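Local coordinates for cobalamin biosynthesis protein CobN (Mycobacterium tuberculosis, PDB 7C6O) that probably serves as the large, catalytic subunit of cobaltochelatase, the enzyme that inserts cobalt into the corrin ring during cobalamin biosynthesis, at residues I808-R813 against F819-P824. Numbering follows the deposited sequence.
Sequences IEQVLR and FIPAGP
Gln810 meets the returning chain first, its amide oxygen OE1 lying 3.3 Å from CD1 of Ile820, with CD of Pro821 a little further off. The glutamine chain folds at chi2 (-69°), which swings the amide across toward Arg813, one helical turn on. There OE1 lies at the edge of the guanidinium, in its plane, and accepts a hydrogen bond from NH1 of Arg813 (2.9 Å). Arg813 then makes the polar link across the contact. Its NH1 donates to the backbone O of Phe819 at 2.9 Å, an oxygen that sits 20° out of the guanidinium plane. NH2 adds a weak bond to that same Phe819 O at 3.1 Å. NH1 is therefore shared between the Gln810 side-chain amide oxygen and the Phe819 backbone oxygen, which should restrict rotation of the guanidinium. A salt bridge from NH2 to Asp280 probably fixes it further; the same carboxylate oxygen accepts from Phe819 N. The apolar part is Ile820, whose side chain runs alongside those of Gln810 and Arg813, pointing the opposite way; its CD1 comes within 3.6 Å of the backbone O of Gln810. This is local packing of a helix against the loop that follows it, an arginine near the helix's C-terminal end bonding a carbonyl beyond the turn. Helix 807-815 turns Val811 and Leu812 away from this loop and onto helix 391-405, while strand 608-612 touches both partners, through Val610 on Gln810 and Val608 on Ile820.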
# COMPACT_ATOMS: atom_id res chain seq x y z
N ILE A 808 13.41 -10.63 -13.75
CA ILE A 808 12.81 -10.87 -15.05
C ILE A 808 12.34 -12.31 -15.17
O ILE A 808 11.29 -12.60 -15.75
CB ILE A 808 13.79 -10.48 -16.18
CG1 ILE A 808 13.93 -8.96 -16.24
CG2 ILE A 808 13.32 -11.02 -17.51
CD1 ILE A 808 14.86 -8.47 -17.34
N GLU A 809 13.11 -13.24 -14.59
CA GLU A 809 12.67 -14.64 -14.58
C GLU A 809 11.33 -14.79 -13.87
O GLU A 809 10.48 -15.58 -14.30
CB GLU A 809 13.73 -15.52 -13.91
CG GLU A 809 13.44 -17.01 -13.99
CD GLU A 809 13.13 -17.47 -15.40
OE1 GLU A 809 12.03 -18.02 -15.63
OE2 GLU A 809 13.99 -17.27 -16.29
N GLN A 810 11.11 -14.02 -12.80
CA GLN A 810 9.84 -14.13 -12.08
C GLN A 810 8.69 -13.51 -12.86
O GLN A 810 7.55 -13.96 -12.73
CB GLN A 810 9.97 -13.48 -10.70
CG GLN A 810 10.79 -14.30 -9.70
CD GLN A 810 10.11 -15.59 -9.28
OE1 GLN A 810 8.91 -15.79 -9.51
NE2 GLN A 810 10.87 -16.49 -8.67
N VAL A 811 8.96 -12.48 -13.68
CA VAL A 811 7.93 -11.99 -14.59
C VAL A 811 7.55 -13.07 -15.59
O VAL A 811 6.37 -13.28 -15.90
CB VAL A 811 8.40 -10.70 -15.30
CG1 VAL A 811 7.42 -10.31 -16.39
CG2 VAL A 811 8.57 -9.57 -14.29
N LEU A 812 8.55 -13.79 -16.11
CA LEU A 812 8.28 -14.89 -17.03
C LEU A 812 7.52 -16.02 -16.34
O LEU A 812 6.61 -16.62 -16.93
CB LEU A 812 9.58 -15.41 -17.64
CG LEU A 812 10.35 -14.41 -18.51
CD1 LEU A 812 11.63 -15.03 -19.06
CD2 LEU A 812 9.47 -13.91 -19.64
N ARG A 813 7.88 -16.33 -15.09
CA ARG A 813 7.13 -17.34 -14.34
C ARG A 813 5.68 -16.91 -14.15
O ARG A 813 4.76 -17.73 -14.27
CB ARG A 813 7.79 -17.60 -12.98
CG ARG A 813 9.15 -18.27 -13.05
CD ARG A 813 9.63 -18.74 -11.66
NE ARG A 813 8.78 -19.79 -11.11
CZ ARG A 813 8.02 -19.67 -10.03
NH1 ARG A 813 8.00 -18.52 -9.35
NH2 ARG A 813 7.29 -20.69 -9.60
N PHE A 819 3.29 -20.00 -9.30
CA PHE A 819 3.16 -19.32 -8.02
C PHE A 819 4.35 -18.39 -7.81
O PHE A 819 5.51 -18.82 -7.90
CB PHE A 819 3.06 -20.32 -6.88
CG PHE A 819 2.96 -19.68 -5.52
CD1 PHE A 819 1.76 -19.13 -5.09
CD2 PHE A 819 4.06 -19.63 -4.68
CE1 PHE A 819 1.66 -18.53 -3.84
CE2 PHE A 819 3.97 -19.03 -3.43
CZ PHE A 819 2.77 -18.48 -3.01
N ILE A 820 4.07 -17.12 -7.53
CA ILE A 820 5.10 -16.12 -7.28
C ILE A 820 5.26 -15.96 -5.78
O ILE A 820 4.32 -15.51 -5.11
CB ILE A 820 4.75 -14.77 -7.94
CG1 ILE A 820 4.49 -14.97 -9.44
CG2 ILE A 820 5.87 -13.76 -7.72
CD1 ILE A 820 5.65 -15.58 -10.19
N PRO A 821 6.41 -16.31 -5.20
CA PRO A 821 6.55 -16.27 -3.75
C PRO A 821 6.42 -14.85 -3.21
O PRO A 821 6.80 -13.88 -3.87
CB PRO A 821 7.95 -16.83 -3.50
CG PRO A 821 8.69 -16.55 -4.77
CD PRO A 821 7.67 -16.70 -5.87
N ALA A 822 5.86 -14.75 -2.01
CA ALA A 822 5.68 -13.47 -1.35
C ALA A 822 6.86 -13.16 -0.43
O ALA A 822 7.66 -14.04 -0.08
CB ALA A 822 4.38 -13.44 -0.55
N GLY A 823 6.95 -11.90 -0.03
CA GLY A 823 7.99 -11.45 0.87
C GLY A 823 7.65 -10.10 1.46
O GLY A 823 6.71 -9.42 1.02
N PRO A 824 8.39 -9.68 2.48
CA PRO A 824 8.14 -8.37 3.09
C PRO A 824 8.51 -7.23 2.15
O PRO A 824 9.24 -7.40 1.17
CB PRO A 824 9.03 -8.38 4.34
CG PRO A 824 9.36 -9.82 4.57
CD PRO A 824 9.42 -10.43 3.20